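PDB 3QAV: Rho-class glutathione S-transferase from Laternula elliptica, which probably catalyses the conjugation of glutathione to electrophilic compounds, as cytosolic glutathione S-transferases do. Local coordinates for residues N201-D204 with I209-Y212; F187-V192 with M215-P220; L43-Q46 with D51-E54; Y119-E124 with G174-K179. All blocks are in the same frame, centred on the assembly; numbering follows the deposited sequence.

Interaction 1. Residues N201-D204 with I209-Y212; sequences NLKD and IFKY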
loop_
_atom_site.group_PDB
_atom_site.type_symbol
_atom_site.label_atom_id
_atom_site.label_comp_id
_atom_site.label_asym_id
_atom_site.label_seq_id
_atom_site.Cartn_x
_atom_site.Cartn_y
_atom_site.Cartn_z
ATOM N N ASN A 201 -15.121 -21.327 -1.458
ATOM C CA ASN A 201 -16.039 -21.827 -2.481
ATOM C C ASN A 201 -16.834 -20.612 -2.929
ATOM O O ASN A 201 -17.858 -20.270 -2.333
ATOM C CB ASN A 201 -16.974 -22.897 -1.888
ATOM C CG ASN A 201 -17.879 -23.539 -2.934
ATOM O OD1 ASN A 201 -18.666 -24.440 -2.624
ATOM N ND2 ASN A 201 -17.774 -23.078 -4.175
ATOM N N LEU A 202 -16.344 -19.971 -3.984
ATOM C CA LEU A 202 -16.941 -18.755 -4.527
ATOM C C LEU A 202 -18.019 -18.963 -5.582
ATOM O O LEU A 202 -18.772 -18.036 -5.890
ATOM C CB LEU A 202 -15.842 -17.886 -5.141
ATOM C CG LEU A 202 -14.603 -17.614 -4.291
ATOM C CD1 LEU A 202 -13.573 -16.843 -5.116
ATOM C CD2 LEU A 202 -15.005 -16.842 -3.049
ATOM N N LYS A 203 -18.091 -20.171 -6.132
ATOM C CA LYS A 203 -19.049 -20.465 -7.193
ATOM C C LYS A 203 -20.430 -19.833 -7.075
ATOM O O LYS A 203 -20.864 -19.121 -7.981
ATOM C CB LYS A 203 -19.209 -21.974 -7.380
ATOM C CG LYS A 203 -20.216 -22.320 -8.481
ATOM C CD LYS A 203 -20.053 -23.744 -9.009
ATOM C CE LYS A 203 -20.273 -24.791 -7.929
ATOM N NZ LYS A 203 -19.179 -24.804 -6.919
ATOM N N ASP A 204 -21.122 -20.077 -5.968
ATOM C CA ASP A 204 -22.465 -19.536 -5.819
ATOM C C ASP A 204 -22.606 -18.254 -4.998
ATOM O O ASP A 204 -23.512 -17.459 -5.245
ATOM C CB ASP A 204 -23.382 -20.627 -5.266
ATOM C CG ASP A 204 -23.433 -21.843 -6.173
ATOM O OD1 ASP A 204 -23.892 -21.706 -7.325
ATOM O OD2 ASP A 204 -23.005 -22.933 -5.742
ATOM N N ILE A 209 -16.719 -13.132 -9.198
ATOM C CA ILE A 209 -15.326 -13.286 -8.811
ATOM C C ILE A 209 -14.877 -14.667 -9.270
ATOM O O ILE A 209 -13.782 -14.821 -9.805
ATOM C CB ILE A 209 -15.138 -13.158 -7.290
ATOM C CG1 ILE A 209 -15.467 -11.722 -6.852
ATOM C CG2 ILE A 209 -13.717 -13.552 -6.907
ATOM C CD1 ILE A 209 -15.194 -11.426 -5.392
ATOM N N PHE A 210 -15.741 -15.663 -9.072
ATOM C CA PHE A 210 -15.449 -17.035 -9.476
ATOM C C PHE A 210 -15.219 -17.106 -10.982
ATOM O O PHE A 210 -14.282 -17.751 -11.446
ATOM C CB PHE A 210 -16.604 -17.955 -9.084
ATOM C CG PHE A 210 -16.373 -19.402 -9.421
ATOM C CD1 PHE A 210 -17.101 -20.019 -10.435
ATOM C CD2 PHE A 210 -15.448 -20.159 -8.700
ATOM C CE1 PHE A 210 -16.917 -21.372 -10.726
ATOM C CE2 PHE A 210 -15.257 -21.511 -8.984
ATOM C CZ PHE A 210 -15.995 -22.118 -10.000
ATOM N N LYS A 211 -16.085 -16.440 -11.738
ATOM C CA LYS A 211 -15.982 -16.402 -13.191
ATOM C C LYS A 211 -14.672 -15.716 -13.579
ATOM O O LYS A 211 -13.986 -16.130 -14.520
ATOM C CB LYS A 211 -17.179 -15.635 -13.758
ATOM C CG LYS A 211 -17.152 -15.392 -15.253
ATOM C CD LYS A 211 -18.404 -14.630 -15.678
ATOM C CE LYS A 211 -18.415 -14.353 -17.171
ATOM N NZ LYS A 211 -19.661 -13.661 -17.601
ATOM N N TYR A 212 -14.334 -14.662 -12.840
ATOM C CA TYR A 212 -13.105 -13.908 -13.072
ATOM C C TYR A 212 -11.921 -14.829 -12.799
ATOM O O TYR A 212 -10.986 -14.905 -13.588
ATOM C CB TYR A 212 -13.043 -12.695 -12.137
ATOM C CG TYR A 212 -11.717 -11.948 -12.171
ATOM C CD1 TYR A 212 -11.387 -11.108 -13.234
ATOM C CD2 TYR A 212 -10.791 -12.095 -11.137
ATOM C CE1 TYR A 212 -10.163 -10.433 -13.262
ATOM C CE2 TYR A 212 -9.573 -11.433 -11.154
ATOM C CZ TYR A 212 -9.264 -10.604 -12.212
ATOM O OH TYR A 212 -8.060 -9.940 -12.213
#
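Phe210 lays one face of its ring against the backbone of Lys203, where the connection between helices 183-197 and 207-217 of the all-helical C-terminal domain of the glutathione S-transferase fold folds back on the second helix. The meeting is a CH-pi contact: Lys203 CA stands 3.8 Å from the centroid of the Phe210 ring, 18° off the normal and shifted toward the rim. With chi1 at -178°, Phe210 turns its ring opposite its own amide nitrogen, out from the helix and alongside the lysine, the two running in the same direction. The aliphatic start of Lys203 continues the cover, CB lying 4.1 Å from Phe210 CE1, while bends at chi3 and chi4 carry the ammonium end away to the exposed side.

Leu202 makes the inner part of the contact. Its CB packs on Phe210 CB at 4.0 Å, and its carbonyl group passes close to the same methylene. The Leu202 branch runs obliquely over Ile209, pointing into the protein rather than along the ring. Both of these aliphatic residues are buried, and the layer goes on beneath them: Leu202 also rests on Val196 of helix 183-197, and Ile209 on Trp165 and Leu169 of helix 148-172 as well as Val192. No hydrogen bond joins the two segments, so the loop is held here by apolar contact, buried at Leu202 and Ile209 and partly exposed at Phe210. At the buried end the closest approach is methyl to methyl, Leu202 CD1 to Ile209 CG2, 3.7 Å.

Interaction 2. Residues F187-V192 with M215-P220; sequences FFFPMV and MMMDRP
Phe189 meets Met216 and Met217 where two helices of the C-terminal domain, 183-197 and 207-217, pack on each other near the centre of the subunit. Along the first segment, Phe187 and Phe188 turn to other neighbours: Phe187 makes a cation-pi contact with Lys40, and Phe188 stacks on Trp165. Phe189 is the residue that faces the second helix. A fully extended first torsion (chi1 176°) carries its ring across the gap between the helices. There CD1 and CE1 each come within 3.4 Å of Met216 CB, an oblique approach to the ring. The ring and the Met216 chain run antiparallel past one another, and the bent Met216 chain curls back until its CE lies 3.7 Å from Phe189 CB.

Met217 comes crosswise, at about a right angle. Its SD sits in the ring plane at the far edge, 3.8 Å from Phe189 CZ and 89° off the ring normal seen from the centroid, a Met-aromatic contact of the edge type. Trp39 adds an edge-to-face partner to the same ring. At Pro190, which has no N-H to give to the preceding turn, the helix kinks, and the proline packs on Trp39 and Leu43 of helix 36-47; Val192 then leans on Tyr213 of helix 207-217.

No hydrogen bond crosses between the segments. The junction therefore rests on dispersion between a ring and flexible thioether chains, with the sulfur at the ring's edge set toward its weakly positive C-H rim.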
loop_
_atom_site.group_PDB
_atom_site.type_symbol
_atom_site.label_atom_id
_atom_site.label_comp_id
_atom_site.label_asym_id
_atom_site.label_seq_id
_atom_site.Cartn_x
_atom_site.Cartn_y
_atom_site.Cartn_z
ATOM N N PHE A 187 -2.525 -6.922 -9.472
ATOM C CA PHE A 187 -2.596 -6.778 -8.023
ATOM C C PHE A 187 -3.729 -7.601 -7.436
ATOM O O PHE A 187 -3.589 -8.218 -6.385
ATOM C CB PHE A 187 -2.823 -5.304 -7.642
ATOM C CG PHE A 187 -1.605 -4.428 -7.793
ATOM C CD1 PHE A 187 -0.897 -4.386 -8.986
ATOM C CD2 PHE A 187 -1.176 -3.629 -6.733
ATOM C CE1 PHE A 187 0.224 -3.563 -9.125
ATOM C CE2 PHE A 187 -0.060 -2.804 -6.862
ATOM C CZ PHE A 187 0.639 -2.772 -8.060
ATOM N N PHE A 188 -4.856 -7.610 -8.130
ATOM C CA PHE A 188 -6.047 -8.297 -7.640
ATOM C C PHE A 188 -6.041 -9.818 -7.666
ATOM O O PHE A 188 -6.218 -10.461 -6.641
ATOM C CB PHE A 188 -7.266 -7.787 -8.414
ATOM C CG PHE A 188 -8.572 -8.336 -7.922
ATOM C CD1 PHE A 188 -8.984 -8.114 -6.612
ATOM C CD2 PHE A 188 -9.400 -9.056 -8.772
ATOM C CE1 PHE A 188 -10.206 -8.603 -6.156
ATOM C CE2 PHE A 188 -10.625 -9.548 -8.324
ATOM C CZ PHE A 188 -11.025 -9.321 -7.017
ATOM N N PHE A 189 -5.841 -10.389 -8.847
ATOM C CA PHE A 189 -5.865 -11.833 -9.009
ATOM C C PHE A 189 -5.070 -12.656 -7.996
ATOM O O PHE A 189 -5.602 -13.596 -7.408
ATOM C CB PHE A 189 -5.416 -12.209 -10.416
ATOM C CG PHE A 189 -5.334 -13.679 -10.631
ATOM C CD1 PHE A 189 -6.489 -14.428 -10.826
ATOM C CD2 PHE A 189 -4.103 -14.330 -10.580
ATOM C CE1 PHE A 189 -6.417 -15.808 -10.965
ATOM C CE2 PHE A 189 -4.024 -15.695 -10.716
ATOM C CZ PHE A 189 -5.182 -16.440 -10.908
ATOM N N PRO A 190 -3.780 -12.342 -7.798
ATOM C CA PRO A 190 -3.019 -13.132 -6.824
ATOM C C PRO A 190 -3.752 -13.267 -5.491
ATOM O O PRO A 190 -3.710 -14.316 -4.839
ATOM C CB PRO A 190 -1.719 -12.352 -6.696
ATOM C CG PRO A 190 -1.519 -11.847 -8.103
ATOM C CD PRO A 190 -2.913 -11.358 -8.473
ATOM N N MET A 191 -4.421 -12.198 -5.086
ATOM C CA MET A 191 -5.147 -12.216 -3.831
ATOM C C MET A 191 -6.343 -13.152 -3.920
ATOM O O MET A 191 -6.671 -13.843 -2.957
ATOM C CB MET A 191 -5.575 -10.798 -3.458
ATOM C CG MET A 191 -4.375 -9.913 -3.142
ATOM S SD MET A 191 -4.836 -8.266 -2.626
ATOM C CE MET A 191 -4.805 -8.450 -0.867
ATOM N N VAL A 192 -6.992 -13.182 -5.081
ATOM C CA VAL A 192 -8.132 -14.079 -5.266
ATOM C C VAL A 192 -7.649 -15.539 -5.335
ATOM O O VAL A 192 -8.259 -16.429 -4.740
ATOM C CB VAL A 192 -8.928 -13.730 -6.541
ATOM C CG1 VAL A 192 -10.073 -14.729 -6.731
ATOM C CG2 VAL A 192 -9.503 -12.318 -6.422
ATOM N N MET A 215 -11.527 -17.468 -15.584
ATOM C CA MET A 215 -10.979 -16.887 -16.804
ATOM C C MET A 215 -9.480 -16.656 -16.651
ATOM O O MET A 215 -8.688 -17.052 -17.506
ATOM C CB MET A 215 -11.646 -15.550 -17.132
ATOM C CG MET A 215 -10.815 -14.701 -18.093
ATOM S SD MET A 215 -11.491 -13.077 -18.434
ATOM C CE MET A 215 -11.030 -12.186 -16.928
ATOM N N MET A 216 -9.108 -16.004 -15.556
ATOM C CA MET A 216 -7.710 -15.694 -15.284
ATOM C C MET A 216 -6.842 -16.942 -15.137
ATOM O O MET A 216 -5.697 -16.956 -15.585
ATOM C CB MET A 216 -7.614 -14.825 -14.029
ATOM C CG MET A 216 -8.161 -13.420 -14.216
ATOM S SD MET A 216 -7.108 -12.369 -15.268
ATOM C CE MET A 216 -6.040 -11.617 -14.016
ATOM N N MET A 217 -7.386 -17.981 -14.509
ATOM C CA MET A 217 -6.651 -19.236 -14.326
ATOM C C MET A 217 -6.345 -19.928 -15.648
ATOM O O MET A 217 -5.510 -20.827 -15.700
ATOM C CB MET A 217 -7.437 -20.198 -13.443
ATOM C CG MET A 217 -7.249 -19.958 -11.966
ATOM S SD MET A 217 -5.543 -20.216 -11.463
ATOM C CE MET A 217 -5.507 -22.022 -11.354
ATOM N N ASP A 218 -7.036 -19.520 -16.706
ATOM C CA ASP A 218 -6.812 -20.097 -18.020
ATOM C C ASP A 218 -5.873 -19.211 -18.852
ATOM O O ASP A 218 -5.441 -19.593 -19.933
ATOM C CB ASP A 218 -8.150 -20.310 -18.742
ATOM C CG ASP A 218 -8.937 -21.503 -18.182
ATOM O OD1 ASP A 218 -8.369 -22.616 -18.130
ATOM O OD2 ASP A 218 -10.122 -21.338 -17.801
ATOM N N ARG A 219 -5.547 -18.034 -18.333
ATOM C CA ARG A 219 -4.649 -17.116 -19.019
ATOM C C ARG A 219 -3.231 -17.695 -18.942
ATOM O O ARG A 219 -2.704 -17.934 -17.857
ATOM C CB ARG A 219 -4.725 -15.747 -18.340
ATOM C CG ARG A 219 -4.203 -14.586 -19.160
ATOM C CD ARG A 219 -4.373 -13.274 -18.385
ATOM N NE ARG A 219 -3.728 -12.164 -19.076
ATOM C CZ ARG A 219 -4.265 -11.498 -20.089
ATOM N NH1 ARG A 219 -3.587 -10.508 -20.658
ATOM N NH2 ARG A 219 -5.485 -11.805 -20.517
ATOM N N PRO A 220 -2.590 -17.926 -20.101
ATOM C CA PRO A 220 -1.235 -18.490 -20.147
ATOM C C PRO A 220 -0.184 -17.924 -19.187
ATOM O O PRO A 220 0.587 -18.689 -18.601
ATOM C CB PRO A 220 -0.843 -18.344 -21.621
ATOM C CG PRO A 220 -1.713 -17.225 -22.115
ATOM C CD PRO A 220 -3.022 -17.496 -21.443
#

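Interaction 3. Residues L43-Q46 with D51-E54; sequences LVLQ and DYDE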
loop_
_atom_site.group_PDB
_atom_site.type_symbol
_atom_site.label_atom_id
_atom_site.label_comp_id
_atom_site.label_asym_id
_atom_site.label_seq_id
_atom_site.Cartn_x
_atom_site.Cartn_y
_atom_site.Cartn_z
ATOM N N LEU A 43 4.011 -11.625 -13.042
ATOM C CA LEU A 43 2.917 -11.392 -13.975
ATOM C C LEU A 43 3.211 -10.214 -14.889
ATOM O O LEU A 43 2.960 -10.276 -16.086
ATOM C CB LEU A 43 1.605 -11.148 -13.219
ATOM C CG LEU A 43 0.892 -12.394 -12.693
ATOM C CD1 LEU A 43 -0.420 -11.993 -12.046
ATOM C CD2 LEU A 43 0.626 -13.353 -13.849
ATOM N N VAL A 44 3.726 -9.130 -14.323
ATOM C CA VAL A 44 4.059 -7.960 -15.134
ATOM C C VAL A 44 5.121 -8.329 -16.171
ATOM O O VAL A 44 4.996 -7.985 -17.340
ATOM C CB VAL A 44 4.606 -6.806 -14.267
ATOM C CG1 VAL A 44 5.149 -5.690 -15.162
ATOM C CG2 VAL A 44 3.515 -6.273 -13.373
ATOM N N LEU A 45 6.167 -9.027 -15.736
ATOM C CA LEU A 45 7.236 -9.438 -16.639
ATOM C C LEU A 45 6.713 -10.338 -17.763
ATOM O O LEU A 45 7.039 -10.134 -18.928
ATOM C CB LEU A 45 8.334 -10.179 -15.864
ATOM C CG LEU A 45 9.226 -9.355 -14.928
ATOM C CD1 LEU A 45 9.998 -10.302 -14.001
ATOM C CD2 LEU A 45 10.179 -8.485 -15.746
ATOM N N GLN A 46 5.904 -11.332 -17.399
ATOM C CA GLN A 46 5.339 -12.262 -18.368
ATOM C C GLN A 46 4.385 -11.552 -19.329
ATOM O O GLN A 46 4.486 -11.714 -20.543
ATOM C CB GLN A 46 4.583 -13.380 -17.649
ATOM C CG GLN A 46 5.447 -14.365 -16.861
ATOM C CD GLN A 46 6.222 -15.326 -17.746
ATOM O OE1 GLN A 46 5.702 -15.823 -18.743
ATOM N NE2 GLN A 46 7.464 -15.607 -17.371
ATOM N N ASP A 51 12.167 -10.607 -21.059
ATOM C CA ASP A 51 13.013 -11.743 -20.723
ATOM C C ASP A 51 13.754 -11.398 -19.432
ATOM O O ASP A 51 14.315 -10.307 -19.312
ATOM C CB ASP A 51 14.025 -12.007 -21.843
ATOM C CG ASP A 51 14.645 -13.396 -21.758
ATOM O OD1 ASP A 51 15.766 -13.580 -22.282
ATOM O OD2 ASP A 51 14.007 -14.307 -21.182
ATOM N N TYR A 52 13.763 -12.321 -18.474
ATOM C CA TYR A 52 14.434 -12.075 -17.198
ATOM C C TYR A 52 15.057 -13.321 -16.583
ATOM O O TYR A 52 14.651 -14.442 -16.885
ATOM C CB TYR A 52 13.448 -11.486 -16.182
ATOM C CG TYR A 52 12.305 -12.420 -15.825
ATOM C CD1 TYR A 52 11.134 -12.440 -16.576
ATOM C CD2 TYR A 52 12.410 -13.301 -14.750
ATOM C CE1 TYR A 52 10.098 -13.308 -16.265
ATOM C CE2 TYR A 52 11.379 -14.179 -14.435
ATOM C CZ TYR A 52 10.225 -14.176 -15.195
ATOM O OH TYR A 52 9.192 -15.034 -14.881
ATOM N N ASP A 53 16.050 -13.105 -15.723
ATOM C CA ASP A 53 16.711 -14.183 -15.004
ATOM C C ASP A 53 16.002 -14.224 -13.660
ATOM O O ASP A 53 15.342 -13.256 -13.277
ATOM C CB ASP A 53 18.192 -13.877 -14.776
ATOM C CG ASP A 53 18.985 -13.832 -16.064
ATOM O OD1 ASP A 53 18.813 -14.745 -16.902
ATOM O OD2 ASP A 53 19.789 -12.893 -16.234
ATOM N N GLU A 54 16.153 -15.320 -12.930
ATOM C CA GLU A 54 15.480 -15.440 -11.648
ATOM C C GLU A 54 16.167 -16.408 -10.699
ATOM O O GLU A 54 16.879 -17.314 -11.123
ATOM C CB GLU A 54 14.055 -15.938 -11.863
ATOM C CG GLU A 54 13.989 -17.450 -12.025
ATOM C CD GLU A 54 12.613 -17.947 -12.413
ATOM O OE1 GLU A 54 11.617 -17.288 -12.057
ATOM O OE2 GLU A 54 12.531 -19.008 -13.066
#
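Tyr52 offers a face of its ring to Leu45 and its hydroxyl to Gln46, two neighbours on helix 36-47. Leu45 CD1 lies almost squarely over the ring centre, 3.6 Å from the centroid, a CH-pi contact. Leu45 CB widens the cover, reaching Tyr52 CE1 at 3.6 Å. Gln46 comes in at the ring's edge: its NE2 donates to Tyr52 OH at 3.1 Å with an N-H...O angle of 155°. The hydroxyl lies in the amide plane, whereas the amide and ring planes stand 86° apart. A bend at chi2 turns the Gln46 amide back toward the tyrosine.

Tyr52 holds CG between its own backbone N and carbonyl carbon (chi1 63°), which points the ring at the helix. An alanine here is likely to leave the Gln46 amide N-H without this acceptor and to open a gap over the Leu45 methyl.

Farther out, Leu45 is backed by Leu98 of helix 91-101 and by Ile50, Gln46 touches Thr221 and Lys224 of helix 220-224, and Tyr52 rests on Val29 of strand 28-31. Backbone bonds from Asp53 to Pro27 and Val29 tie the following strand to the same sheet. The contact joins the helix to the second strand of the beta-alpha-beta unit 28-31, 36-47, 53-56, the opening of the thioredoxin-like N-terminal domain of glutathione S-transferases.

Interaction 4. Residues Y119-E124 with G174-K179; sequences YQRMFE and GFVATK
Helix 112-124 approaches the irregular loop 174-179 most closely at Arg121 and Ala177, whose CA atoms are 6.1 Å apart. Arg121 carries the whole contact from the helix side. Its CG packs on the Ala177 methyl, CB, at 3.5 Å, and its CD lies 3.3 Å from Val176 O. Bends at chi2 (-75°) and chi3 (92°) fold the chain back along its own helix, bringing the guanidinium edge to Glu124 one turn on.

There NE and NH1 both grip a single oxygen, Glu124 OE1, side-on and almost within the guanidinium plane. The shorter bond comes from NH1, at 2.7 Å and 164°, taken by the syn lone pair; NE, at 3.3 Å, completes the salt bridge and meets the oxygen from above the carboxylate plane. On the remaining corner, Arg121 NH2 gives a hydrogen bond to a water at 2.7 Å, and this water in turn donates to Val176 O at 2.8 Å.

Tyr168 of helix 148-172 makes a cation-pi contact with the same arginine. Glu124 OE2 is salt-bridged to Arg75 of the second subunit. A leucine in place of Arg121 would probably leave Glu124 OE1 without its charged mate and break the water link to the loop.

The buried charge thus has several partners: carboxylate, water and aromatic ring share it, while the aliphatic stem supplies the apolar fit to Ala177, and the carboxylate it pairs with reaches on to the dimer interface.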
loop_
_atom_site.group_PDB
_atom_site.type_symbol
_atom_site.label_atom_id
_atom_site.label_comp_id
_atom_site.label_asym_id
_atom_site.label_seq_id
_atom_site.Cartn_x
_atom_site.Cartn_y
_atom_site.Cartn_z
ATOM N N TYR A 119 -5.527 2.735 -11.307
ATOM C CA TYR A 119 -4.776 3.044 -10.088
ATOM C C TYR A 119 -5.698 2.829 -8.878
ATOM O O TYR A 119 -5.300 2.235 -7.884
ATOM C CB TYR A 119 -4.297 4.503 -10.104
ATOM C CG TYR A 119 -3.077 4.789 -10.973
ATOM C CD1 TYR A 119 -3.075 5.859 -11.873
ATOM C CD2 TYR A 119 -1.905 4.036 -10.846
ATOM C CE1 TYR A 119 -1.938 6.175 -12.626
ATOM C CE2 TYR A 119 -0.752 4.347 -11.592
ATOM C CZ TYR A 119 -0.779 5.416 -12.476
ATOM O OH TYR A 119 0.349 5.730 -13.204
ATOM N N GLN A 120 -6.935 3.307 -8.962
ATOM C CA GLN A 120 -7.868 3.124 -7.849
ATOM C C GLN A 120 -7.987 1.645 -7.467
ATOM O O GLN A 120 -7.813 1.282 -6.298
ATOM C CB GLN A 120 -9.257 3.678 -8.203
ATOM C CG GLN A 120 -10.377 3.225 -7.255
ATOM C CD GLN A 120 -10.277 3.811 -5.845
ATOM O OE1 GLN A 120 -10.819 3.249 -4.882
ATOM N NE2 GLN A 120 -9.606 4.949 -5.722
ATOM N N ARG A 121 -8.279 0.793 -8.445
ATOM C CA ARG A 121 -8.425 -0.639 -8.172
ATOM C C ARG A 121 -7.133 -1.266 -7.627
ATOM O O ARG A 121 -7.174 -2.027 -6.668
ATOM C CB ARG A 121 -8.887 -1.367 -9.436
ATOM C CG ARG A 121 -10.293 -0.961 -9.907
ATOM C CD ARG A 121 -11.394 -1.559 -9.026
ATOM N NE ARG A 121 -11.809 -0.702 -7.920
ATOM C CZ ARG A 121 -12.839 0.142 -7.955
ATOM N NH1 ARG A 121 -13.132 0.877 -6.883
ATOM N NH2 ARG A 121 -13.580 0.254 -9.053
ATOM N N MET A 122 -5.994 -0.936 -8.232
ATOM C CA MET A 122 -4.701 -1.455 -7.784
ATOM C C MET A 122 -4.480 -1.303 -6.277
ATOM O O MET A 122 -4.306 -2.284 -5.552
ATOM C CB MET A 122 -3.553 -0.722 -8.488
ATOM C CG MET A 122 -3.312 -1.098 -9.924
ATOM S SD MET A 122 -2.225 0.120 -10.700
ATOM C CE MET A 122 -0.780 0.017 -9.651
ATOM N N PHE A 123 -4.476 -0.054 -5.823
ATOM C CA PHE A 123 -4.233 0.265 -4.421
ATOM C C PHE A 123 -5.349 -0.124 -3.460
ATOM O O PHE A 123 -5.104 -0.341 -2.280
ATOM C CB PHE A 123 -3.872 1.755 -4.319
ATOM C CG PHE A 123 -2.668 2.125 -5.168
ATOM C CD1 PHE A 123 -2.790 2.985 -6.254
ATOM C CD2 PHE A 123 -1.427 1.540 -4.920
ATOM C CE1 PHE A 123 -1.698 3.254 -7.085
ATOM C CE2 PHE A 123 -0.333 1.799 -5.742
ATOM C CZ PHE A 123 -0.467 2.658 -6.830
ATOM N N GLU A 124 -6.571 -0.238 -3.965
ATOM C CA GLU A 124 -7.682 -0.642 -3.112
ATOM C C GLU A 124 -7.546 -2.127 -2.740
ATOM O O GLU A 124 -8.094 -2.573 -1.724
ATOM C CB GLU A 124 -9.014 -0.398 -3.826
ATOM C CG GLU A 124 -10.247 -0.680 -2.972
ATOM C CD GLU A 124 -11.537 -0.393 -3.718
ATOM O OE1 GLU A 124 -11.471 0.239 -4.791
ATOM O OE2 GLU A 124 -12.617 -0.784 -3.225
ATOM N N GLY A 174 -15.917 -7.944 -17.200
ATOM C CA GLY A 174 -14.673 -8.538 -17.655
ATOM C C GLY A 174 -13.568 -8.616 -16.615
ATOM O O GLY A 174 -13.476 -9.593 -15.869
ATOM N N PHE A 175 -12.720 -7.592 -16.571
ATOM C CA PHE A 175 -11.612 -7.561 -15.623
ATOM C C PHE A 175 -11.952 -6.690 -14.408
ATOM O O PHE A 175 -13.052 -6.143 -14.324
ATOM C CB PHE A 175 -10.351 -7.098 -16.348
ATOM C CG PHE A 175 -9.929 -8.033 -17.456
ATOM C CD1 PHE A 175 -9.019 -9.063 -17.213
ATOM C CD2 PHE A 175 -10.479 -7.914 -18.731
ATOM C CE1 PHE A 175 -8.665 -9.960 -18.226
ATOM C CE2 PHE A 175 -10.130 -8.808 -19.752
ATOM C CZ PHE A 175 -9.222 -9.832 -19.496
ATOM N N VAL A 176 -11.023 -6.552 -13.470
ATOM C CA VAL A 176 -11.315 -5.812 -12.243
ATOM C C VAL A 176 -11.467 -4.287 -12.310
ATOM O O VAL A 176 -12.113 -3.695 -11.442
ATOM C CB VAL A 176 -10.284 -6.179 -11.142
ATOM C CG1 VAL A 176 -8.982 -5.401 -11.359
ATOM C CG2 VAL A 176 -10.884 -5.920 -9.756
ATOM N N ALA A 177 -10.900 -3.649 -13.329
ATOM C CA ALA A 177 -11.001 -2.193 -13.452
ATOM C C ALA A 177 -11.624 -1.734 -14.769
ATOM O O ALA A 177 -12.298 -0.704 -14.822
ATOM C CB ALA A 177 -9.621 -1.558 -13.285
ATOM N N THR A 178 -11.393 -2.500 -15.828
ATOM C CA THR A 178 -11.928 -2.166 -17.142
ATOM C C THR A 178 -12.268 -3.463 -17.859
ATOM O O THR A 178 -12.176 -4.539 -17.279
ATOM C CB THR A 178 -10.890 -1.419 -17.993
ATOM O OG1 THR A 178 -9.847 -2.324 -18.354
ATOM C CG2 THR A 178 -10.277 -0.265 -17.215
ATOM N N LYS A 179 -12.652 -3.365 -19.124
ATOM C CA LYS A 179 -12.976 -4.558 -19.901
ATOM C C LYS A 179 -11.714 -5.175 -20.508
ATOM O O LYS A 179 -11.784 -6.096 -21.323
ATOM C CB LYS A 179 -13.984 -4.215 -21.001
ATOM C CG LYS A 179 -15.362 -3.877 -20.467
ATOM C CD LYS A 179 -16.314 -3.489 -21.581
ATOM C CE LYS A 179 -17.675 -3.097 -21.021
ATOM N NZ LYS A 179 -18.316 -4.224 -20.278
HETATM O O HOH W 1 -13.866 -1.588 -11.043
#

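Interaction 3 comes first along the chain, in the N-terminal thioredoxin-like domain; interaction 4 follows, and interaction 1 falls within the stretch of chain that interaction 2 spans. Interactions 1 and 2 share helix 207-217, with centres 12 Å apart, and touch through Tyr212 on Phe188 and Ile209 on Val192. Interaction 4, 13 Å from interaction 2, meets it where Phe187 packs on Met122 and Phe188 on Val176, and Tyr212 also touches loop 174-179. Interaction 2 thus lies at the hub of the helical bundle. It reaches interaction 3, 16 Å away, through Pro190 on Leu43, joining the two domains, while interaction 4 borders the second subunit.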